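Local coordinates for fucoxanthin chlorophyll a/c-binding protein Lhcq3 (Chaetoceros gracilis, PDB 6L4U), which probably harvests light for photosystem I in a marine diatom, holding chlorophylls a and c together with carotenoids in a bundle of membrane helices, at residues V72-T77 against D169-N174; T78-Q83 against K106-W111; I182-S187 against P196-N201. All coordinates share one frame; numbering follows the deposited sequence.

Contact 1: residues V72-T77 against D169-N174; sequences VAMLAT and DSELNN. With CLA (chlorophyll a), chain B.
Met74 and Asn174 bring their CA atoms to 7.3 Å, the closest backbone approach of 72-77 to 169-174, two helical segments of the long helices 56-85 and 161-190. These helices are the crossed central pair of the chlorophyll a/b-binding fold, and the contact is buried close to the middle of the chain. Met74 carries it from one side. Its chain bends at chi3 (-101°), which swings CE back over the neighbouring helix to within 3.4 Å of Glu171 O, while CG lies 3.5 Å from Asn174 O. SD sits alongside Asn174 CB and also reaches the chlorophyll a, so this thioether fills the angle between helix and pigment. Glu171 leaves helix 161-190 with CG anti to the backbone N (chi1 178°), and its nearly extended chain carries the carboxylate over the macrocycle. OE2 is paired with Arg71 in a salt bridge; the arginine, from helix 56-85, probably offsets the charge of the ligand and helps to fix its rotation. This interhelix ion pair with a pigment-binding glutamate is a hallmark of the light-harvesting family. The other oxygen, Glu171 OE1, binds the chlorophyll magnesium, MG, at 2.3 Å.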
# COMPACT_ATOMS: atom_id res chain seq x y z
N VAL X 72 -15.40 -53.77 61.82
CA VAL X 72 -14.58 -52.62 62.19
C VAL X 72 -14.81 -52.24 63.65
O VAL X 72 -13.85 -51.98 64.39
CB VAL X 72 -14.88 -51.45 61.23
CG1 VAL X 72 -14.46 -50.11 61.82
CG2 VAL X 72 -14.18 -51.67 59.90
N ALA X 73 -16.06 -52.26 64.10
CA ALA X 73 -16.39 -51.89 65.47
C ALA X 73 -15.96 -52.93 66.49
O ALA X 73 -15.63 -52.55 67.62
CB ALA X 73 -17.88 -51.65 65.62
N MET X 74 -15.99 -54.22 66.14
CA MET X 74 -15.48 -55.24 67.04
C MET X 74 -13.98 -55.07 67.25
O MET X 74 -13.48 -55.25 68.36
CB MET X 74 -15.78 -56.63 66.50
CG MET X 74 -17.23 -57.04 66.52
SD MET X 74 -17.45 -58.74 65.98
CE MET X 74 -17.99 -58.50 64.30
N LEU X 75 -13.26 -54.69 66.20
CA LEU X 75 -11.87 -54.29 66.36
C LEU X 75 -11.75 -52.96 67.08
O LEU X 75 -10.70 -52.68 67.67
CB LEU X 75 -11.18 -54.19 65.00
CG LEU X 75 -11.04 -55.47 64.17
CD1 LEU X 75 -10.43 -55.14 62.82
CD2 LEU X 75 -10.22 -56.51 64.89
N ALA X 76 -12.79 -52.13 67.05
CA ALA X 76 -12.71 -50.82 67.67
C ALA X 76 -13.09 -50.86 69.14
O ALA X 76 -12.50 -50.14 69.96
CB ALA X 76 -13.60 -49.83 66.93
N THR X 77 -14.08 -51.68 69.49
CA THR X 77 -14.44 -51.86 70.90
C THR X 77 -13.30 -52.53 71.66
O THR X 77 -12.96 -52.11 72.77
CB THR X 77 -15.71 -52.70 71.00
OG1 THR X 77 -16.77 -52.04 70.31
CG2 THR X 77 -16.11 -52.91 72.44
N ASP X 169 -24.61 -65.55 62.09
CA ASP X 169 -25.51 -64.83 62.98
C ASP X 169 -24.75 -64.30 64.18
O ASP X 169 -25.05 -63.20 64.67
CB ASP X 169 -26.64 -65.74 63.45
CG ASP X 169 -27.37 -66.38 62.32
OD1 ASP X 169 -27.24 -65.88 61.18
OD2 ASP X 169 -28.07 -67.38 62.54
N SER X 170 -23.77 -65.05 64.67
CA SER X 170 -22.97 -64.58 65.78
C SER X 170 -21.94 -63.55 65.35
O SER X 170 -21.48 -62.78 66.20
CB SER X 170 -22.27 -65.76 66.46
OG SER X 170 -21.44 -65.30 67.51
N GLU X 171 -21.57 -63.51 64.07
CA GLU X 171 -20.74 -62.41 63.59
C GLU X 171 -21.53 -61.11 63.56
O GLU X 171 -21.04 -60.07 64.00
CB GLU X 171 -20.18 -62.72 62.20
CG GLU X 171 -19.34 -61.58 61.63
CD GLU X 171 -18.31 -62.01 60.60
OE1 GLU X 171 -18.09 -63.22 60.40
OE2 GLU X 171 -17.70 -61.12 59.98
N LEU X 172 -22.77 -61.17 63.06
CA LEU X 172 -23.58 -59.97 62.95
C LEU X 172 -24.04 -59.48 64.31
O LEU X 172 -24.00 -58.28 64.58
CB LEU X 172 -24.77 -60.23 62.03
CG LEU X 172 -24.41 -60.28 60.54
CD1 LEU X 172 -25.64 -60.53 59.69
CD2 LEU X 172 -23.72 -59.00 60.12
N ASN X 173 -24.47 -60.40 65.19
CA ASN X 173 -24.95 -60.00 66.51
C ASN X 173 -23.83 -59.42 67.37
O ASN X 173 -24.05 -58.47 68.12
CB ASN X 173 -25.59 -61.19 67.22
CG ASN X 173 -27.01 -61.43 66.78
OD1 ASN X 173 -27.95 -60.83 67.31
ND2 ASN X 173 -27.19 -62.31 65.81
N ASN X 174 -22.62 -59.98 67.26
CA ASN X 174 -21.49 -59.36 67.94
C ASN X 174 -21.07 -58.08 67.23
O ASN X 174 -20.49 -57.19 67.86
CB ASN X 174 -20.31 -60.33 68.02
CG ASN X 174 -20.56 -61.45 69.02
OD1 ASN X 174 -20.09 -61.41 70.15
ND2 ASN X 174 -21.31 -62.46 68.60
MG CLA B . -15.80 -63.29 60.89
CHA CLA B . -15.18 -65.28 58.13
CHB CLA B . -17.66 -65.79 62.15
CHC CLA B . -15.97 -61.49 63.75
CHD CLA B . -13.27 -60.92 59.61
NA CLA B . -16.29 -65.21 60.29
C1A CLA B . -16.09 -65.82 59.19
C2A CLA B . -16.77 -67.15 59.02
C3A CLA B . -17.60 -67.23 60.27
C4A CLA B . -17.14 -65.99 60.95
CMA CLA B . -19.02 -66.96 59.82
CAA CLA B . -15.77 -68.29 59.18
CBA CLA B . -16.40 -69.68 59.27
CGA CLA B . -15.36 -70.64 59.79
O1A CLA B . -15.55 -71.28 60.81
O2A CLA B . -14.12 -70.82 59.06
NB CLA B . -16.68 -63.61 62.69
C1B CLA B . -17.42 -64.65 63.03
C2B CLA B . -18.02 -64.58 64.37
C3B CLA B . -17.52 -63.28 64.87
C4B CLA B . -16.69 -62.78 63.74
CMB CLA B . -18.91 -65.61 64.99
CAB CLA B . -17.79 -62.66 66.19
CBB CLA B . -16.83 -62.22 66.99
NC CLA B . -14.82 -61.59 61.52
C1C CLA B . -15.03 -61.02 62.72
C2C CLA B . -14.22 -59.81 62.97
C3C CLA B . -13.43 -59.65 61.75
C4C CLA B . -13.89 -60.80 60.93
CMC CLA B . -14.18 -58.92 64.17
CAC CLA B . -12.42 -58.59 61.43
CBC CLA B . -11.07 -59.10 61.87
ND CLA B . -14.49 -63.09 59.36
C1D CLA B . -13.59 -62.11 58.83
C2D CLA B . -13.05 -62.39 57.49
C3D CLA B . -13.71 -63.69 57.22
C4D CLA B . -14.49 -64.00 58.32
CMD CLA B . -12.12 -61.68 56.57
CAD CLA B . -13.87 -64.79 56.25
OBD CLA B . -13.30 -64.85 55.11
CBD CLA B . -14.80 -65.80 56.78
CGD CLA B . -15.98 -65.86 55.87
O1D CLA B . -15.89 -66.38 54.77
O2D CLA B . -17.27 -65.34 56.28
CED CLA B . -18.46 -65.84 55.67
C1 CLA B . -12.99 -71.41 59.69

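Contact 2: residues T78-Q83 against K106-W111; sequences TGYLVQ and KPLEAW. With CLA (chlorophyll a), chain C.
The phenol ring of Tyr80 carries Pro107 over one face and Leu108 at its edge. Pro107 CG stands 3.9 Å from the centroid of the Tyr80 ring and 17° off its normal, a CH-pi contact shifted somewhat toward the rim. Pro107 CB and CD follow the same rim, CD lying 3.7 Å from Tyr80 CE1, and the two side chains cross at about a right angle. Leu108 comes in near the ring plane, its CG 3.8 Å from Tyr80 CE1. Tyr80 has CG roughly anti to its backbone N (chi1 -153°), which brings the ring across to 106-111 although its CB starts off to the side. The aromatic rings of Phe185 and Phe204 also meet it. With a serine in place of Tyr80, Pro107 and Leu108 would probably face a gap and the two phenylalanines would probably lose a neighbouring ring. Gln83 packs its CB 4.1 Å from Pro107 CG, then turns its amide end to the magnesium of a chlorophyll a, which it ligates. Gly79 passes close to the same macrocycle, its CA 3.5 Å from the pigment's C1C, where a beta carbon would collide with CHC. Trp111 touches the pigment's CMB obliquely, so both segments border this chlorophyll pocket. Pro107 O hydrogen-bonds a diadinoxanthin, linking the short helix 107-110 to a carotenoid as well. Between the segments themselves the side-chain chemistry is apolar, carbon against carbon and ring face, which implies that shape sets the packing, while the magnesium ligation by Gln83 and the bond from Pro107 O are directed at pigments.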
# COMPACT_ATOMS: atom_id res chain seq x y z
N THR X 78 -12.65 -53.51 71.04
CA THR X 78 -11.56 -54.22 71.69
C THR X 78 -10.30 -53.36 71.74
O THR X 78 -9.58 -53.37 72.74
CB THR X 78 -11.32 -55.54 70.97
OG1 THR X 78 -12.52 -56.32 71.06
CG2 THR X 78 -10.18 -56.32 71.58
N GLY X 79 -10.05 -52.58 70.68
CA GLY X 79 -8.91 -51.69 70.69
C GLY X 79 -9.02 -50.57 71.70
O GLY X 79 -8.00 -50.08 72.19
N TYR X 80 -10.24 -50.18 72.05
CA TYR X 80 -10.41 -49.23 73.14
C TYR X 80 -10.31 -49.91 74.50
O TYR X 80 -9.81 -49.30 75.45
CB TYR X 80 -11.76 -48.51 73.01
CG TYR X 80 -11.77 -47.15 73.65
CD1 TYR X 80 -11.40 -46.02 72.92
CD2 TYR X 80 -12.15 -46.98 74.97
CE1 TYR X 80 -11.41 -44.76 73.50
CE2 TYR X 80 -12.16 -45.73 75.56
CZ TYR X 80 -11.79 -44.63 74.81
OH TYR X 80 -11.80 -43.38 75.39
N LEU X 81 -10.77 -51.15 74.60
CA LEU X 81 -10.71 -51.87 75.87
C LEU X 81 -9.29 -52.31 76.20
O LEU X 81 -8.91 -52.34 77.38
CB LEU X 81 -11.65 -53.07 75.84
CG LEU X 81 -13.14 -52.76 75.99
CD1 LEU X 81 -13.96 -54.03 75.96
CD2 LEU X 81 -13.40 -51.97 77.26
N VAL X 82 -8.51 -52.66 75.19
CA VAL X 82 -7.15 -53.13 75.42
C VAL X 82 -6.22 -51.96 75.70
O VAL X 82 -5.47 -51.96 76.68
CB VAL X 82 -6.67 -53.98 74.23
CG1 VAL X 82 -5.16 -54.12 74.23
CG2 VAL X 82 -7.33 -55.35 74.27
N GLN X 83 -6.26 -50.93 74.85
CA GLN X 83 -5.38 -49.79 75.03
C GLN X 83 -5.85 -48.90 76.18
O GLN X 83 -5.05 -48.12 76.72
CB GLN X 83 -5.28 -48.99 73.74
CG GLN X 83 -4.71 -49.78 72.58
CD GLN X 83 -5.16 -49.25 71.23
OE1 GLN X 83 -5.66 -50.01 70.40
NE2 GLN X 83 -4.99 -47.96 71.01
N LYS X 106 -5.40 -41.62 76.69
CA LYS X 106 -6.64 -42.25 76.29
C LYS X 106 -6.60 -42.55 74.80
O LYS X 106 -5.93 -41.83 74.05
CB LYS X 106 -7.82 -41.34 76.65
CG LYS X 106 -7.99 -41.19 78.14
CD LYS X 106 -9.16 -40.30 78.51
CE LYS X 106 -9.33 -40.26 80.02
NZ LYS X 106 -8.17 -39.60 80.68
N PRO X 107 -7.27 -43.62 74.34
CA PRO X 107 -6.99 -44.12 72.98
C PRO X 107 -7.42 -43.19 71.86
O PRO X 107 -6.75 -43.15 70.83
CB PRO X 107 -7.77 -45.45 72.94
CG PRO X 107 -7.90 -45.84 74.36
CD PRO X 107 -8.11 -44.57 75.09
N LEU X 108 -8.48 -42.40 72.06
CA LEU X 108 -9.01 -41.56 70.99
C LEU X 108 -8.05 -40.43 70.61
O LEU X 108 -8.14 -39.91 69.49
CB LEU X 108 -10.37 -40.99 71.39
CG LEU X 108 -11.59 -41.83 71.03
CD1 LEU X 108 -12.86 -41.01 71.19
CD2 LEU X 108 -11.49 -42.39 69.62
N GLU X 109 -7.14 -40.05 71.50
CA GLU X 109 -6.06 -39.16 71.11
C GLU X 109 -4.71 -39.86 71.04
O GLU X 109 -3.70 -39.20 70.78
CB GLU X 109 -5.96 -37.96 72.06
CG GLU X 109 -5.58 -38.29 73.49
CD GLU X 109 -6.78 -38.49 74.38
OE1 GLU X 109 -7.89 -38.68 73.85
OE2 GLU X 109 -6.62 -38.45 75.62
N ALA X 110 -4.66 -41.17 71.28
CA ALA X 110 -3.45 -41.93 71.02
C ALA X 110 -3.19 -42.10 69.53
O ALA X 110 -2.04 -42.34 69.14
CB ALA X 110 -3.52 -43.30 71.69
N TRP X 111 -4.22 -41.97 68.70
CA TRP X 111 -4.03 -42.02 67.26
C TRP X 111 -3.29 -40.79 66.75
O TRP X 111 -2.61 -40.87 65.72
CB TRP X 111 -5.39 -42.15 66.56
CG TRP X 111 -5.31 -42.22 65.07
CD1 TRP X 111 -5.52 -41.20 64.19
CD2 TRP X 111 -5.00 -43.37 64.28
NE1 TRP X 111 -5.36 -41.64 62.91
CE2 TRP X 111 -5.04 -42.97 62.93
CE3 TRP X 111 -4.69 -44.70 64.58
CZ2 TRP X 111 -4.78 -43.85 61.89
CZ3 TRP X 111 -4.44 -45.57 63.54
CH2 TRP X 111 -4.48 -45.14 62.21
MG CLA C . -4.79 -51.12 68.74
CHA CLA C . -1.66 -50.14 69.75
CHB CLA C . -4.90 -48.39 66.74
CHC CLA C . -7.56 -52.43 67.32
CHD CLA C . -4.34 -54.22 70.69
NA CLA C . -3.50 -49.57 68.28
C1A CLA C . -2.38 -49.25 68.78
C2A CLA C . -1.75 -47.97 68.28
C3A CLA C . -2.84 -47.42 67.40
C4A CLA C . -3.82 -48.54 67.49
CMA CLA C . -3.42 -46.17 68.03
CAA CLA C . -0.82 -48.18 67.07
CBA CLA C . 0.22 -49.28 66.93
CGA CLA C . -0.28 -50.67 66.60
O1A CLA C . 0.52 -51.58 66.50
O2A CLA C . -1.68 -51.01 66.39
NB CLA C . -6.03 -50.50 67.24
C1B CLA C . -6.01 -49.34 66.60
C2B CLA C . -7.13 -49.10 65.66
C3B CLA C . -7.92 -50.34 65.85
C4B CLA C . -7.14 -51.11 66.84
CMB CLA C . -7.38 -47.90 64.78
CAB CLA C . -9.19 -50.77 65.22
CBB CLA C . -10.25 -50.00 65.23
NC CLA C . -5.72 -52.94 68.97
C1C CLA C . -6.84 -53.27 68.30
C2C CLA C . -7.37 -54.62 68.60
C3C CLA C . -6.42 -55.14 69.60
C4C CLA C . -5.45 -54.02 69.75
CMC CLA C . -8.58 -55.29 68.03
CAC CLA C . -6.42 -56.47 70.29
CBC CLA C . -5.61 -57.39 69.40
ND CLA C . -3.41 -52.05 69.91
C1D CLA C . -3.27 -53.23 70.71
C2D CLA C . -2.01 -53.33 71.49
C3D CLA C . -1.37 -52.05 71.08
C4D CLA C . -2.22 -51.41 70.20
CMD CLA C . -1.38 -54.31 72.43
CAD CLA C . -0.17 -51.19 71.23
OBD CLA C . 0.85 -51.43 71.96
CBD CLA C . -0.34 -49.97 70.42
CGD CLA C . -0.42 -48.84 71.40
O1D CLA C . 0.42 -47.96 71.38
O2D CLA C . -1.50 -48.77 72.36
CED CLA C . -1.77 -47.53 73.00
C1 CLA C . -2.08 -52.32 66.78
C2 CLA C . -2.83 -53.06 65.69
C3 CLA C . -3.35 -54.28 65.90
C4 CLA C . -3.20 -54.97 67.22
C5 CLA C . -4.09 -54.99 64.80
C6 CLA C . -5.56 -54.61 64.72
C7 CLA C . -6.42 -55.83 64.38
C8 CLA C . -6.01 -56.48 63.07
C9 CLA C . -6.32 -55.56 61.89
C10 CLA C . -6.75 -57.80 62.90
C11 CLA C . -5.83 -59.01 62.94
C12 CLA C . -5.27 -59.31 64.34
C13 CLA C . -6.13 -60.21 65.23
C14 CLA C . -7.02 -61.18 64.46
C15 CLA C . -6.97 -59.37 66.21
C16 CLA C . -7.30 -60.15 67.47
C17 CLA C . -8.64 -59.72 68.06
C18 CLA C . -8.97 -60.48 69.34
C19 CLA C . -8.02 -60.10 70.48
C20 CLA C . -8.96 -61.99 69.12

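Contact 3: residues I182-S187 against P196-N201; sequences IMSFIS and PALTNN. With LMT (dodecyl-beta-D-maltoside), chain D; LMT (dodecyl-beta-D-maltoside), chain E.
The tail that follows the third long helix, 161-190, folds back beside that helix here, and Leu198 of the loop meets Phe185 and Ser184 of the helix. Leu198 does the touching with one branch: CD1 comes to the edge of the Phe185 ring, near its plane, 3.7 Å from Phe185 CD1 and as close to CE1. A methyl thus nestles against one C-C bond of the rim, in a purely apolar contact. The same methyl lies 4.3 Å from Ser184 OG, whose hydrogen bond runs back to Ala181 O on its own helix. Phe185 holds CG beside the backbone N (chi1 -70°), and from there its ring reaches toward the loop and also meets Phe204 edge to face. On either side of Leu198 in sequence the loop meets dodecyl maltoside, detergent presumably acquired during preparation, through backbone and side-chain polar atoms. Hydroxyl O2' of one molecule gives a hydrogen bond to Ala197 O (2.7 Å) and accepts one from Asn201 ND2 (3.0 Å, 155° at the hydrogen), so two residues of the loop grip a single sugar oxygen. Asn201 OD1, for its part, takes the backbone N-H of Ala203. Leu198 CD2 lies 3.6 Å from that O2', so its two methyls divide between protein core and detergent. Thr199 OG1 makes a weak bond to O5B of the second maltoside. Ser184, Phe185, Pro196, Ala197 and Leu198 all line one fucoxanthin pocket, which is therefore built by helix and returning loop together. The C-terminal stretch thus lies beside the last long helix of the chlorophyll a/b-binding fold and shares a carotenoid site with it.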
# COMPACT_ATOMS: atom_id res chain seq x y z
N ILE X 182 -18.84 -49.08 70.66
CA ILE X 182 -17.83 -48.08 70.32
C ILE X 182 -18.47 -46.70 70.19
O ILE X 182 -17.84 -45.69 70.50
CB ILE X 182 -17.06 -48.51 69.04
CG1 ILE X 182 -15.94 -47.53 68.70
CG2 ILE X 182 -17.98 -48.64 67.85
CD1 ILE X 182 -14.85 -47.48 69.74
N MET X 183 -19.75 -46.64 69.82
CA MET X 183 -20.46 -45.36 69.85
C MET X 183 -20.72 -44.92 71.28
O MET X 183 -20.86 -43.72 71.54
CB MET X 183 -21.77 -45.46 69.07
CG MET X 183 -21.62 -45.38 67.56
SD MET X 183 -20.33 -44.26 67.00
CE MET X 183 -21.13 -42.67 67.25
N SER X 184 -20.79 -45.86 72.22
CA SER X 184 -20.89 -45.49 73.63
C SER X 184 -19.55 -45.02 74.17
O SER X 184 -19.51 -44.15 75.05
CB SER X 184 -21.39 -46.66 74.46
OG SER X 184 -20.34 -47.56 74.75
N PHE X 185 -18.45 -45.57 73.66
CA PHE X 185 -17.13 -45.23 74.18
C PHE X 185 -16.71 -43.83 73.76
O PHE X 185 -16.07 -43.11 74.53
CB PHE X 185 -16.08 -46.24 73.70
CG PHE X 185 -16.21 -47.62 74.31
CD1 PHE X 185 -17.09 -47.88 75.35
CD2 PHE X 185 -15.44 -48.66 73.82
CE1 PHE X 185 -17.19 -49.15 75.89
CE2 PHE X 185 -15.54 -49.92 74.36
CZ PHE X 185 -16.41 -50.17 75.39
N ILE X 186 -17.06 -43.43 72.54
CA ILE X 186 -16.78 -42.08 72.07
C ILE X 186 -17.70 -41.09 72.76
O ILE X 186 -17.29 -39.97 73.11
CB ILE X 186 -16.92 -42.03 70.54
CG1 ILE X 186 -15.99 -43.05 69.89
CG2 ILE X 186 -16.59 -40.65 70.00
CD1 ILE X 186 -16.32 -43.32 68.45
N SER X 187 -18.96 -41.48 73.00
CA SER X 187 -19.90 -40.60 73.68
C SER X 187 -19.54 -40.42 75.15
O SER X 187 -19.78 -39.36 75.73
CB SER X 187 -21.32 -41.15 73.54
OG SER X 187 -22.25 -40.32 74.21
N PRO X 196 -24.36 -44.79 81.88
CA PRO X 196 -24.19 -44.87 83.34
C PRO X 196 -23.11 -45.84 83.78
O PRO X 196 -22.70 -45.77 84.95
CB PRO X 196 -25.57 -45.31 83.83
CG PRO X 196 -26.20 -45.97 82.66
CD PRO X 196 -25.71 -45.22 81.46
N ALA X 197 -22.63 -46.73 82.92
CA ALA X 197 -21.65 -47.70 83.35
C ALA X 197 -20.21 -47.24 83.14
O ALA X 197 -19.29 -47.98 83.50
CB ALA X 197 -21.87 -49.03 82.62
N LEU X 198 -20.00 -46.06 82.57
CA LEU X 198 -18.66 -45.58 82.24
C LEU X 198 -18.44 -44.16 82.76
O LEU X 198 -17.70 -43.38 82.16
CB LEU X 198 -18.42 -45.64 80.74
CG LEU X 198 -18.37 -47.02 80.09
CD1 LEU X 198 -18.49 -46.91 78.58
CD2 LEU X 198 -17.10 -47.75 80.47
N THR X 199 -19.09 -43.81 83.87
CA THR X 199 -19.01 -42.45 84.38
C THR X 199 -17.65 -42.16 85.01
O THR X 199 -16.94 -41.24 84.59
CB THR X 199 -20.13 -42.20 85.39
OG1 THR X 199 -19.83 -42.88 86.61
CG2 THR X 199 -21.45 -42.70 84.84
N ASN X 200 -17.27 -42.95 86.02
CA ASN X 200 -16.01 -42.76 86.72
C ASN X 200 -14.94 -43.72 86.23
O ASN X 200 -14.15 -44.25 87.01
CB ASN X 200 -16.21 -42.90 88.23
CG ASN X 200 -17.16 -44.02 88.59
OD1 ASN X 200 -17.35 -44.97 87.83
ND2 ASN X 200 -17.76 -43.91 89.76
N ASN X 201 -14.91 -43.97 84.93
CA ASN X 201 -13.89 -44.83 84.34
C ASN X 201 -12.70 -43.98 83.92
O ASN X 201 -12.88 -42.97 83.23
CB ASN X 201 -14.47 -45.58 83.15
CG ASN X 201 -13.63 -46.77 82.75
OD1 ASN X 201 -12.49 -46.62 82.32
ND2 ASN X 201 -14.21 -47.96 82.86
C1B LMT D . -20.96 -45.37 89.46
C2B LMT D . -20.63 -45.20 90.95
C3B LMT D . -21.87 -44.75 91.72
C4B LMT D . -22.49 -43.51 91.09
C5B LMT D . -22.77 -43.76 89.61
C6B LMT D . -23.30 -42.50 88.94
O1B LMT D . -21.80 -46.52 89.30
O2B LMT D . -20.11 -46.42 91.48
O3B LMT D . -21.51 -44.48 93.08
O4' LMT D . -23.71 -43.18 91.76
O5B LMT D . -21.58 -44.19 88.94
O6B LMT D . -23.56 -42.76 87.56
C1' LMT D . -22.40 -49.57 86.61
C2' LMT D . -20.93 -49.18 86.74
C3' LMT D . -20.73 -48.24 87.93
C4' LMT D . -21.77 -47.11 88.01
C5' LMT D . -23.17 -47.68 87.75
C6' LMT D . -24.26 -46.63 87.74
O1' LMT D . -22.61 -50.45 85.51
O2' LMT D . -20.13 -50.36 86.91
O3' LMT D . -19.40 -47.72 87.82
O5' LMT D . -23.20 -48.39 86.51
O6' LMT D . -25.50 -47.33 87.85
C1 LMT D . -23.89 -51.06 85.58
C2 LMT D . -24.04 -52.05 84.43
C3 LMT D . -25.50 -52.39 84.21
C4 LMT D . -25.68 -53.27 82.98
C5 LMT D . -27.14 -53.69 82.84
C6 LMT D . -27.41 -54.31 81.48
C7 LMT D . -28.87 -54.71 81.36
C8 LMT D . -29.14 -55.44 80.05
C9 LMT D . -30.47 -56.17 80.10
C10 LMT D . -30.54 -57.24 79.01
C11 LMT D . -31.71 -58.18 79.26
C12 LMT D . -31.65 -59.39 78.36
C1B LMT E . -13.60 -49.72 88.44
C2B LMT E . -12.27 -48.98 88.36
C3B LMT E . -11.12 -49.98 88.26
C4B LMT E . -11.17 -51.01 89.39
C5B LMT E . -12.56 -51.65 89.48
C6B LMT E . -12.67 -52.57 90.68
O1B LMT E . -13.84 -50.45 87.24
O2B LMT E . -12.25 -48.12 87.22
O3B LMT E . -9.87 -49.28 88.31
O4' LMT E . -10.20 -52.03 89.14
O5B LMT E . -13.57 -50.63 89.56
O6B LMT E . -13.98 -53.14 90.72
C1' LMT E . -17.07 -51.27 84.75
C2' LMT E . -16.82 -49.79 85.00
C3' LMT E . -15.46 -49.58 85.66
C4' LMT E . -15.22 -50.50 86.86
C5' LMT E . -15.60 -51.94 86.51
C6' LMT E . -15.59 -52.84 87.74
O1' LMT E . -18.41 -51.46 84.29
O2' LMT E . -16.87 -49.07 83.77
O3' LMT E . -15.37 -48.21 86.09
O5' LMT E . -16.92 -51.98 85.97
O6' LMT E . -16.51 -52.32 88.71
C1 LMT E . -18.70 -52.84 84.15
C2 LMT E . -20.16 -53.02 83.77
C3 LMT E . -20.43 -54.45 83.34
C4 LMT E . -21.80 -54.58 82.70
C5 LMT E . -21.95 -55.92 82.00
C6 LMT E . -23.32 -56.03 81.34
C7 LMT E . -23.34 -57.15 80.31
C8 LMT E . -24.34 -56.83 79.20
C9 LMT E . -23.94 -55.54 78.50
C10 LMT E . -25.08 -55.00 77.64
C11 LMT E . -24.73 -53.61 77.14
C12 LMT E . -25.98 -52.87 76.72

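Overall arrangement
Segments 72-77 and 78-83 run consecutively along helix 56-85, and the centres of contacts 1 and 2 lie about 17 Å apart, each beside its own ligated chlorophyll a. Helix 161-190 joins contact 1 to contact 3, about 18 Å away between centres: Thr77 CG2 packs 3.6 Å from Phe185 CE2, and Ala73 CB 3.7 Å from Ile182 CG2. Contacts 2 and 3 are nearer, about 13 Å between centres, and Tyr80 CB lies 3.8 Å from Phe185 CD2. Phe185 of contact 3 thereby borders residues of both other contacts. One fucoxanthin pocket also takes residues from all three contacts, with Met74, Thr77, Asn174 and Thr78 contributing alongside Ser184 and Leu198.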